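Local coordinates for protein importin subunit beta-1 (Saccharomyces cerevisiae, PDB 5OWU) that carries proteins into the nucleus together with importin alpha, the adaptor that recognises the classical nuclear localization signal of the cargo, at residues A[334-339]-A[381-386]; A[371-376]-A[390-395]; A[730-735]-A[780-785]; A[743-748]-A[789-794]. All coordinates share one frame; numbering follows the deposited sequence.

Contact 1. Residues A[334-339]-A[381-386]; sequences TRQNED and DNWRNR
The guanidinium of R384 grips the backbone carbonyl of Q336 end-on with two nitrogens: NH1 lies 2.7 Å and NH2 3.0 Å from Q336 O. Both donors sit above the same face of the Q336 carbonyl plane, about 45° out of it, while the oxygen stays within the guanidinium plane. NH1 adds weak bonds to T334 O and to the side-chain Q336 OE1. The glutamine answers in the other direction, Q336 NE2 donating to R384 O at 3.0 Å on an in-plane lone pair, as the two side chains slide past each other in opposite senses; the same NE2 also bonds E387. W383 lies underneath, with R384 CG 3.5 Å above its indole plane, over the centre. The contact joins consecutive HEAT repeats, the loop between the two helices of repeat 8 lying against the first turn of the second helix of repeat 9. E338, poorly ordered, brings CD to the indole edge, its carboxylate nearly perpendicular to the ring, and makes a long salt bridge from OE2 to R384 NE (3.8 Å). A leucine in place of R384 would probably leave Q336 O without its two donors and E338 without its long salt-bridge partner. Further out, N382 caps helix 383-395, its OD1 accepting from R384 N at 3.0 Å. T334 CG2 packs 3.9 Å from R384 O. Beyond the contact, R386 forms a salt bridge with D422, and R335 bonds S277 O and forms a salt bridge with D280.

Contact 2. Residues A[371-376]-A[390-395]; sequences LEFVEQ and VMAFGS
Apolar packing carries this contact, and V374 is at its middle. V374 CG2 rests 4.0 Å from F393 N and 4.1 Å from F393 CB, and it also meets A392 CB at 4.2 Å, so a single methyl fits against the backbone and the CB atoms of two successive residues. Its place follows from chi1 of 175°, which puts CG1 anti to the backbone N and CG2 beside it. Two aromatic rings contribute from opposite helices. F373 approaches A392 with CD2, 4.1 Å from A392 CB. F393 offers CE2 to L371 CD2 at 4.2 Å, the two side chains crossing obliquely. No hydrogen bond links the two segments. S395 OG donates to M391 O at 2.8 Å and also meets Q356, while M391 O takes S395 N from the opposite face of its plane. Beyond the pair, the F393 ring continues onto V409, A412 and I416 of helix 402-418, and A392 touches L355 of helix 347-362. The helices run roughly antiparallel, at 148° with segment axes 9.0 Å apart: this is the intra-repeat helical hairpin of a HEAT repeat, here repeat 9 of the importin beta solenoid.

Contact 3. Residues A[730-735]-A[780-785]; sequences AAQNTK and FQFIAQ
Q732, in the last turn of helix 718-732, lays its side chain against F782 and Q785 of the facing helix. A chi1 of 77° sets its CG between the backbone N and carbonyl carbon, 3.6 Å from Q785 NE2. CB meets the edge of the F782 ring near its plane, 4.0 Å from CD1. Farther out, OE1 comes 3.5 Å from F782 CB, and NE2 lies 3.9 Å from Q781 CB. This buried amide is satisfied from outside the two segments: OE1 bonds Y758 OH and NE2 bonds T778 O. The Q732 carbonyl takes the cross-link, Q785 NE2 donating to Q732 O at 3.1 Å from well above the carbonyl plane, 60° out of it. The two glutamine side chains cross at about a right angle, with amide planes 81° apart. An alanine at Q785 would probably leave Q732 O without this donor and open a gap beside Q732 CB and CG. N733, first to leave the helix, adds a looser approach, its OD1 4.2 Å from Q785 NE2. The contact thus sets the C-terminal end of helix 718-732 in HEAT 17 against helix 776-788 in HEAT 18, with helix 741-764 alongside: its V754 and L755 touch F782, and its L751 touches Q785.

Contact 4. Residues A[743-748]-A[789-794]; sequences ALDYQI and DPQLYS
I748 and Q791 have the largest buried areas here, and their side chains cross at about a right angle. I748 CD1 sits 3.5 Å from Q791 CB, so the branch of the isoleucine runs against the aliphatic root of the glutamine. With CG anti to the carbonyl carbon (chi1 -59°) and the chain extended beyond it, Q791 reaches across toward L744 and D745; its OE1 lies 3.5 Å from D745 OD1, but the end of this amide is doubtful because it is modelled too close to L744. The same I748 CD1 also meets L792 CG at 4.0 Å, an apolar contact, and faces the carboxylate of D789 tip to tip, 3.6 Å from OD2. L792 completes the apolar side and goes on to touch L751 and E752 farther along helix 741-764. D789 OD1 caps helix 790-793 by accepting from Q791 N at 2.7 Å, on its anti side and 33° out of the carboxylate plane, which fixes the start of the turn that carries Q791 and L792. D789 OD2 takes a hydrogen from a water that also donates to Q747 OE1, at 2.8 Å in each case, so that one water joins the segments across a contact without direct hydrogen bonds. In the fold, the N-terminal part of helix 741-764 in HEAT 17 packs here against the short helix 790-793 in HEAT 18, which follows helix 776-788.

Along the chain, contact 1 opens in the loop after helix 317-332 and closes on the start of helix 383-395, joining HEAT 8 to HEAT 9. Contact 2 opens at 371-376, before contact 1 has closed, so the two cross; it ends farther along the same helix and closes the hairpin of HEAT 9, the centres about 14 Å apart. Contacts 3 and 4 cross in the same way, both tying HEAT 17 to HEAT 18. Their centres are about 12 Å apart, and they touch where Q747 nears T734 and L792 nears Q785. The two pairs stand in series: contacts 1 and 3 lie about 55 Å apart, centre to centre, on opposite sides of the chain's centre.

Contact 1. Residues A[334-339]-A[381-386]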
# COMPACT_ATOMS: atom_id res chain seq x y z
N THR A 334 -22.91 -8.60 16.27
CA THR A 334 -24.01 -7.85 16.86
C THR A 334 -23.54 -6.78 17.84
O THR A 334 -24.35 -6.28 18.63
CB THR A 334 -24.99 -8.79 17.56
OG1 THR A 334 -24.32 -9.51 18.60
CG2 THR A 334 -25.60 -9.76 16.56
N ARG A 335 -22.26 -6.43 17.82
CA ARG A 335 -21.72 -5.37 18.66
C ARG A 335 -21.44 -4.10 17.85
O ARG A 335 -20.42 -3.43 18.05
CB ARG A 335 -20.46 -5.85 19.38
CG ARG A 335 -20.69 -7.06 20.26
CD ARG A 335 -19.44 -7.41 21.05
NE ARG A 335 -19.55 -8.70 21.74
CZ ARG A 335 -18.64 -9.16 22.60
NH1 ARG A 335 -17.56 -8.45 22.89
NH2 ARG A 335 -18.82 -10.34 23.17
N GLN A 336 -22.34 -3.75 16.94
CA GLN A 336 -22.22 -2.49 16.22
C GLN A 336 -22.46 -1.32 17.18
O GLN A 336 -22.80 -1.49 18.35
CB GLN A 336 -23.22 -2.43 15.06
CG GLN A 336 -23.40 -3.72 14.27
CD GLN A 336 -24.54 -4.58 14.79
OE1 GLN A 336 -24.75 -4.67 16.00
NE2 GLN A 336 -25.27 -5.22 13.88
N ASN A 337 -22.30 -0.11 16.65
CA ASN A 337 -22.54 1.12 17.42
C ASN A 337 -23.98 1.59 17.23
O ASN A 337 -24.48 1.62 16.10
CB ASN A 337 -21.56 2.21 16.97
CG ASN A 337 -20.15 1.68 16.78
OD1 ASN A 337 -19.69 0.84 17.55
ND2 ASN A 337 -19.48 2.16 15.74
N GLU A 338 -24.64 1.96 18.33
CA GLU A 338 -26.01 2.48 18.28
C GLU A 338 -26.00 3.94 17.83
O GLU A 338 -26.40 4.85 18.55
CB GLU A 338 -26.70 2.34 19.64
CG GLU A 338 -27.24 0.93 19.93
CD GLU A 338 -28.75 0.79 19.84
OE1 GLU A 338 -29.42 1.66 19.23
OE2 GLU A 338 -29.28 -0.21 20.37
N ASP A 339 -25.55 4.13 16.59
CA ASP A 339 -25.48 5.45 15.94
C ASP A 339 -25.37 6.62 16.92
O ASP A 339 -24.58 7.54 16.72
CB ASP A 339 -26.71 5.64 15.04
CG ASP A 339 -28.03 5.54 15.79
OD1 ASP A 339 -28.06 5.85 17.00
OD2 ASP A 339 -29.04 5.16 15.17
N ASP A 381 -36.18 -9.53 15.62
CA ASP A 381 -36.81 -8.26 16.00
C ASP A 381 -35.78 -7.16 16.24
O ASP A 381 -36.10 -5.98 16.08
CB ASP A 381 -37.66 -8.45 17.26
CG ASP A 381 -38.90 -9.27 17.00
OD1 ASP A 381 -39.52 -9.08 15.93
OD2 ASP A 381 -39.25 -10.10 17.86
N ASN A 382 -34.56 -7.52 16.64
CA ASN A 382 -33.52 -6.55 16.95
C ASN A 382 -32.77 -6.18 15.68
O ASN A 382 -32.30 -7.07 14.95
CB ASN A 382 -32.56 -7.12 17.99
CG ASN A 382 -31.66 -6.07 18.61
OD1 ASN A 382 -31.34 -5.05 17.99
ND2 ASN A 382 -31.24 -6.31 19.84
N TRP A 383 -32.65 -4.88 15.40
CA TRP A 383 -31.97 -4.45 14.19
C TRP A 383 -30.53 -4.95 14.15
O TRP A 383 -30.00 -5.22 13.07
CB TRP A 383 -32.00 -2.92 14.06
CG TRP A 383 -31.11 -2.18 15.03
CD1 TRP A 383 -31.48 -1.63 16.22
CD2 TRP A 383 -29.71 -1.89 14.88
NE1 TRP A 383 -30.40 -1.02 16.82
CE2 TRP A 383 -29.31 -1.17 16.02
CE3 TRP A 383 -28.76 -2.19 13.89
CZ2 TRP A 383 -28.00 -0.74 16.20
CZ3 TRP A 383 -27.46 -1.75 14.08
CH2 TRP A 383 -27.09 -1.03 15.22
N ARG A 384 -29.90 -5.10 15.32
CA ARG A 384 -28.52 -5.57 15.34
C ARG A 384 -28.39 -6.97 14.75
O ARG A 384 -27.40 -7.29 14.09
CB ARG A 384 -27.99 -5.55 16.77
CG ARG A 384 -27.84 -4.17 17.38
CD ARG A 384 -27.42 -4.30 18.83
NE ARG A 384 -26.94 -3.05 19.42
CZ ARG A 384 -25.71 -2.56 19.24
NH1 ARG A 384 -24.84 -3.19 18.47
NH2 ARG A 384 -25.36 -1.43 19.82
N ASN A 385 -29.40 -7.81 14.98
CA ASN A 385 -29.35 -9.18 14.49
C ASN A 385 -29.63 -9.25 12.99
O ASN A 385 -28.98 -10.03 12.28
CB ASN A 385 -30.33 -10.04 15.27
CG ASN A 385 -29.92 -10.21 16.72
OD1 ASN A 385 -30.12 -9.33 17.55
ND2 ASN A 385 -29.31 -11.35 17.03
N ARG A 386 -30.56 -8.45 12.48
CA ARG A 386 -30.79 -8.43 11.04
C ARG A 386 -29.58 -7.87 10.30
O ARG A 386 -29.14 -8.43 9.27
CB ARG A 386 -32.04 -7.61 10.72
CG ARG A 386 -33.29 -8.05 11.50
CD ARG A 386 -34.58 -7.49 10.90
NE ARG A 386 -34.65 -6.03 10.98
CZ ARG A 386 -34.98 -5.36 12.08
NH1 ARG A 386 -35.25 -6.01 13.21
NH2 ARG A 386 -35.03 -4.04 12.06

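Contact 2. Residues A[371-376]-A[390-395]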
# COMPACT_ATOMS: atom_id res chain seq x y z
N LEU A 371 -24.76 -19.79 7.24
CA LEU A 371 -26.14 -19.89 6.79
C LEU A 371 -27.08 -20.13 7.97
O LEU A 371 -28.20 -19.62 8.00
CB LEU A 371 -26.28 -20.99 5.74
CG LEU A 371 -25.60 -20.68 4.41
CD1 LEU A 371 -25.60 -21.91 3.51
CD2 LEU A 371 -26.27 -19.48 3.72
N GLU A 372 -26.63 -20.91 8.96
CA GLU A 372 -27.44 -21.09 10.15
C GLU A 372 -27.67 -19.76 10.86
O GLU A 372 -28.81 -19.42 11.21
CB GLU A 372 -26.78 -22.10 11.10
CG GLU A 372 -27.71 -22.61 12.19
CD GLU A 372 -26.99 -23.46 13.23
OE1 GLU A 372 -25.93 -24.03 12.92
OE2 GLU A 372 -27.51 -23.54 14.37
N PHE A 373 -26.60 -18.99 11.07
CA PHE A 373 -26.73 -17.67 11.69
C PHE A 373 -27.67 -16.76 10.90
O PHE A 373 -28.55 -16.10 11.47
CB PHE A 373 -25.34 -17.05 11.82
CG PHE A 373 -25.33 -15.71 12.48
CD1 PHE A 373 -25.27 -15.61 13.86
CD2 PHE A 373 -25.36 -14.55 11.73
CE1 PHE A 373 -25.25 -14.38 14.48
CE2 PHE A 373 -25.34 -13.31 12.34
CZ PHE A 373 -25.29 -13.23 13.72
N VAL A 374 -27.50 -16.72 9.58
CA VAL A 374 -28.34 -15.88 8.73
C VAL A 374 -29.80 -16.26 8.91
O VAL A 374 -30.66 -15.40 9.18
CB VAL A 374 -27.91 -15.99 7.26
CG1 VAL A 374 -28.86 -15.22 6.34
CG2 VAL A 374 -26.50 -15.48 7.08
N GLU A 375 -30.11 -17.55 8.78
CA GLU A 375 -31.48 -18.03 8.94
C GLU A 375 -32.04 -17.64 10.30
O GLU A 375 -33.20 -17.23 10.41
CB GLU A 375 -31.53 -19.55 8.75
CG GLU A 375 -32.90 -20.19 9.02
CD GLU A 375 -32.90 -21.70 8.84
OE1 GLU A 375 -32.12 -22.39 9.53
OE2 GLU A 375 -33.68 -22.19 8.00
N GLN A 376 -31.22 -17.74 11.34
CA GLN A 376 -31.72 -17.43 12.68
C GLN A 376 -31.99 -15.95 12.86
O GLN A 376 -32.85 -15.58 13.67
CB GLN A 376 -30.72 -17.91 13.73
CG GLN A 376 -31.36 -18.53 14.96
CD GLN A 376 -32.03 -19.86 14.66
OE1 GLN A 376 -31.37 -20.83 14.30
NE2 GLN A 376 -33.35 -19.90 14.79
N VAL A 390 -27.29 -9.87 7.33
CA VAL A 390 -26.88 -9.52 5.96
C VAL A 390 -25.37 -9.30 5.89
O VAL A 390 -24.74 -9.57 4.86
CB VAL A 390 -27.63 -8.29 5.41
CG1 VAL A 390 -29.04 -8.65 5.02
CG2 VAL A 390 -27.63 -7.12 6.40
N MET A 391 -24.75 -8.80 6.96
CA MET A 391 -23.30 -8.68 6.99
C MET A 391 -22.64 -10.04 6.78
O MET A 391 -21.69 -10.18 6.00
CB MET A 391 -22.83 -8.06 8.30
CG MET A 391 -21.31 -7.88 8.41
SD MET A 391 -20.64 -6.78 7.13
CE MET A 391 -18.90 -7.19 7.28
N ALA A 392 -23.13 -11.07 7.49
CA ALA A 392 -22.55 -12.40 7.36
C ALA A 392 -22.78 -12.97 5.96
O ALA A 392 -21.85 -13.50 5.33
CB ALA A 392 -23.15 -13.32 8.44
N PHE A 393 -24.00 -12.83 5.45
CA PHE A 393 -24.28 -13.37 4.13
C PHE A 393 -23.39 -12.73 3.08
O PHE A 393 -22.75 -13.42 2.28
CB PHE A 393 -25.75 -13.18 3.76
CG PHE A 393 -26.16 -13.97 2.56
CD1 PHE A 393 -26.00 -13.45 1.29
CD2 PHE A 393 -26.67 -15.25 2.70
CE1 PHE A 393 -26.37 -14.19 0.18
CE2 PHE A 393 -27.03 -15.99 1.60
CZ PHE A 393 -26.88 -15.46 0.34
N GLY A 394 -23.31 -11.40 3.09
CA GLY A 394 -22.43 -10.73 2.15
C GLY A 394 -20.98 -11.13 2.34
O GLY A 394 -20.23 -11.22 1.37
N SER A 395 -20.58 -11.40 3.58
CA SER A 395 -19.20 -11.77 3.88
C SER A 395 -18.83 -13.16 3.40
O SER A 395 -17.63 -13.47 3.39
CB SER A 395 -18.94 -11.67 5.38
OG SER A 395 -18.88 -10.32 5.80

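Contact 3. Residues A[730-735]-A[780-785]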
# COMPACT_ATOMS: atom_id res chain seq x y z
N ALA A 730 20.24 4.83 -16.07
CA ALA A 730 20.36 5.27 -14.69
C ALA A 730 19.15 4.83 -13.89
O ALA A 730 19.27 4.37 -12.75
CB ALA A 730 20.54 6.79 -14.63
N ALA A 731 17.97 4.88 -14.52
CA ALA A 731 16.74 4.54 -13.81
C ALA A 731 16.65 3.04 -13.55
O ALA A 731 16.21 2.62 -12.47
CB ALA A 731 15.53 5.01 -14.60
N GLN A 732 17.06 2.21 -14.51
CA GLN A 732 16.86 0.78 -14.32
C GLN A 732 17.86 0.19 -13.34
O GLN A 732 17.59 -0.87 -12.76
CB GLN A 732 16.94 0.04 -15.66
CG GLN A 732 18.33 -0.17 -16.22
CD GLN A 732 18.29 -0.69 -17.64
OE1 GLN A 732 17.43 -0.29 -18.43
NE2 GLN A 732 19.21 -1.60 -17.98
N ASN A 733 18.99 0.86 -13.11
CA ASN A 733 20.01 0.41 -12.17
C ASN A 733 19.88 1.07 -10.81
O ASN A 733 20.76 0.90 -9.96
CB ASN A 733 21.40 0.68 -12.75
CG ASN A 733 21.75 -0.27 -13.87
OD1 ASN A 733 21.27 -1.41 -13.91
ND2 ASN A 733 22.58 0.19 -14.79
N THR A 734 18.81 1.83 -10.59
CA THR A 734 18.57 2.43 -9.28
C THR A 734 17.91 1.39 -8.38
O THR A 734 16.80 0.92 -8.66
CB THR A 734 17.68 3.66 -9.40
OG1 THR A 734 18.36 4.66 -10.18
CG2 THR A 734 17.35 4.24 -8.02
N LYS A 735 18.61 1.01 -7.31
CA LYS A 735 18.05 0.08 -6.34
C LYS A 735 16.92 0.76 -5.57
O LYS A 735 16.81 1.99 -5.55
CB LYS A 735 19.12 -0.39 -5.37
CG LYS A 735 20.36 -0.98 -6.02
CD LYS A 735 20.03 -2.20 -6.86
CE LYS A 735 21.28 -2.80 -7.49
NZ LYS A 735 21.98 -1.83 -8.39
N PHE A 780 18.33 -5.57 -22.96
CA PHE A 780 18.23 -6.95 -22.50
C PHE A 780 18.50 -7.06 -21.01
O PHE A 780 17.87 -7.89 -20.33
CB PHE A 780 19.17 -7.84 -23.30
CG PHE A 780 18.49 -8.56 -24.42
CD1 PHE A 780 17.91 -9.79 -24.22
CD2 PHE A 780 18.39 -7.98 -25.68
CE1 PHE A 780 17.27 -10.45 -25.24
CE2 PHE A 780 17.75 -8.63 -26.71
CZ PHE A 780 17.19 -9.87 -26.49
N GLN A 781 19.39 -6.23 -20.46
CA GLN A 781 19.57 -6.19 -19.01
C GLN A 781 18.26 -5.80 -18.33
O GLN A 781 17.84 -6.43 -17.34
CB GLN A 781 20.67 -5.20 -18.63
CG GLN A 781 22.07 -5.60 -19.10
CD GLN A 781 23.09 -4.48 -18.90
OE1 GLN A 781 22.88 -3.57 -18.10
NE2 GLN A 781 24.18 -4.54 -19.65
N PHE A 782 17.59 -4.77 -18.86
CA PHE A 782 16.29 -4.42 -18.29
C PHE A 782 15.32 -5.61 -18.36
O PHE A 782 14.64 -5.94 -17.38
CB PHE A 782 15.68 -3.22 -18.99
CG PHE A 782 14.29 -2.92 -18.54
CD1 PHE A 782 14.07 -2.24 -17.35
CD2 PHE A 782 13.20 -3.35 -19.27
CE1 PHE A 782 12.79 -1.99 -16.91
CE2 PHE A 782 11.92 -3.10 -18.84
CZ PHE A 782 11.71 -2.41 -17.66
N ILE A 783 15.24 -6.25 -19.53
CA ILE A 783 14.30 -7.35 -19.69
C ILE A 783 14.59 -8.45 -18.68
O ILE A 783 13.68 -9.03 -18.09
CB ILE A 783 14.34 -7.87 -21.14
CG1 ILE A 783 13.91 -6.75 -22.11
CG2 ILE A 783 13.43 -9.09 -21.30
CD1 ILE A 783 13.91 -7.13 -23.59
N ALA A 784 15.88 -8.73 -18.44
CA ALA A 784 16.24 -9.69 -17.41
C ALA A 784 15.68 -9.26 -16.06
O ALA A 784 15.16 -10.09 -15.30
CB ALA A 784 17.77 -9.84 -17.34
N GLN A 785 15.77 -7.97 -15.74
CA GLN A 785 15.13 -7.49 -14.52
C GLN A 785 13.65 -7.84 -14.51
O GLN A 785 13.10 -8.23 -13.47
CB GLN A 785 15.32 -5.99 -14.34
CG GLN A 785 16.76 -5.55 -14.24
CD GLN A 785 16.87 -4.10 -13.85
OE1 GLN A 785 16.26 -3.66 -12.88
NE2 GLN A 785 17.65 -3.35 -14.61

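Contact 4. Residues A[743-748]-A[789-794]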
# COMPACT_ATOMS: atom_id res chain seq x y z
N ALA A 743 9.19 1.93 -1.07
CA ALA A 743 10.34 2.08 -1.96
C ALA A 743 10.32 1.03 -3.06
O ALA A 743 10.57 1.35 -4.23
CB ALA A 743 11.63 2.00 -1.16
N LEU A 744 10.05 -0.23 -2.71
CA LEU A 744 10.02 -1.27 -3.74
C LEU A 744 8.92 -1.00 -4.76
O LEU A 744 9.13 -1.19 -5.97
CB LEU A 744 9.86 -2.65 -3.09
CG LEU A 744 8.53 -3.06 -2.44
CD1 LEU A 744 7.54 -3.63 -3.45
CD2 LEU A 744 8.78 -4.07 -1.33
N ASP A 745 7.76 -0.54 -4.31
CA ASP A 745 6.68 -0.23 -5.24
C ASP A 745 7.05 0.93 -6.15
O ASP A 745 6.81 0.88 -7.37
CB ASP A 745 5.39 0.09 -4.48
CG ASP A 745 4.77 -1.14 -3.85
OD1 ASP A 745 5.05 -2.27 -4.32
OD2 ASP A 745 4.00 -0.98 -2.88
N TYR A 746 7.65 1.99 -5.59
CA TYR A 746 8.11 3.09 -6.43
C TYR A 746 9.10 2.60 -7.47
O TYR A 746 9.01 2.96 -8.65
CB TYR A 746 8.73 4.19 -5.58
CG TYR A 746 9.31 5.30 -6.42
CD1 TYR A 746 8.48 6.17 -7.11
CD2 TYR A 746 10.69 5.45 -6.56
CE1 TYR A 746 9.00 7.18 -7.91
CE2 TYR A 746 11.22 6.45 -7.35
CZ TYR A 746 10.37 7.31 -8.02
OH TYR A 746 10.89 8.32 -8.81
N GLN A 747 10.05 1.76 -7.06
CA GLN A 747 11.02 1.23 -8.01
C GLN A 747 10.31 0.46 -9.12
O GLN A 747 10.71 0.53 -10.29
CB GLN A 747 12.03 0.33 -7.30
CG GLN A 747 13.18 -0.11 -8.19
CD GLN A 747 13.53 -1.58 -8.03
OE1 GLN A 747 12.66 -2.41 -7.77
NE2 GLN A 747 14.81 -1.90 -8.18
N ILE A 748 9.26 -0.29 -8.77
CA ILE A 748 8.48 -0.98 -9.80
C ILE A 748 7.87 0.02 -10.77
O ILE A 748 7.83 -0.22 -11.98
CB ILE A 748 7.41 -1.88 -9.16
CG1 ILE A 748 8.05 -3.04 -8.39
CG2 ILE A 748 6.43 -2.42 -10.22
CD1 ILE A 748 8.75 -4.07 -9.26
N ASP A 789 11.83 -10.34 -11.34
CA ASP A 789 10.98 -9.84 -10.26
C ASP A 789 9.53 -10.14 -10.57
O ASP A 789 9.01 -9.65 -11.59
CB ASP A 789 11.18 -8.34 -10.08
CG ASP A 789 10.41 -7.79 -8.88
OD1 ASP A 789 9.35 -8.36 -8.52
OD2 ASP A 789 10.87 -6.79 -8.29
N PRO A 790 8.82 -10.91 -9.73
CA PRO A 790 7.40 -11.20 -10.01
C PRO A 790 6.52 -9.97 -10.08
O PRO A 790 5.52 -9.98 -10.80
CB PRO A 790 7.00 -12.11 -8.83
CG PRO A 790 8.27 -12.65 -8.30
CD PRO A 790 9.29 -11.59 -8.50
N GLN A 791 6.84 -8.92 -9.32
CA GLN A 791 6.05 -7.70 -9.41
C GLN A 791 6.02 -7.16 -10.84
O GLN A 791 5.12 -6.39 -11.18
CB GLN A 791 6.60 -6.65 -8.45
CG GLN A 791 6.61 -7.10 -7.00
CD GLN A 791 7.08 -6.00 -6.06
OE1 GLN A 791 6.27 -5.39 -5.36
NE2 GLN A 791 8.39 -5.75 -6.04
N LEU A 792 6.98 -7.56 -11.67
CA LEU A 792 7.00 -7.21 -13.09
C LEU A 792 6.41 -8.31 -13.96
O LEU A 792 5.40 -8.10 -14.64
CB LEU A 792 8.44 -6.88 -13.52
CG LEU A 792 9.01 -5.57 -12.97
CD1 LEU A 792 10.52 -5.46 -13.19
CD2 LEU A 792 8.30 -4.37 -13.60
N TYR A 793 7.01 -9.51 -13.95
CA TYR A 793 6.60 -10.49 -14.95
C TYR A 793 5.21 -11.06 -14.68
O TYR A 793 4.54 -11.48 -15.62
CB TYR A 793 7.63 -11.62 -15.08
CG TYR A 793 7.76 -12.59 -13.91
CD1 TYR A 793 6.83 -13.61 -13.72
CD2 TYR A 793 8.83 -12.51 -13.03
CE1 TYR A 793 6.95 -14.50 -12.67
CE2 TYR A 793 8.97 -13.40 -11.98
CZ TYR A 793 8.02 -14.39 -11.80
OH TYR A 793 8.15 -15.28 -10.76
N SER A 794 4.75 -11.05 -13.42
CA SER A 794 3.41 -11.54 -13.12
C SER A 794 2.32 -10.65 -13.70
O SER A 794 1.18 -11.09 -13.83
CB SER A 794 3.22 -11.68 -11.61
OG SER A 794 3.22 -10.42 -10.97
O HOH W 1 12.63 -4.79 -9.17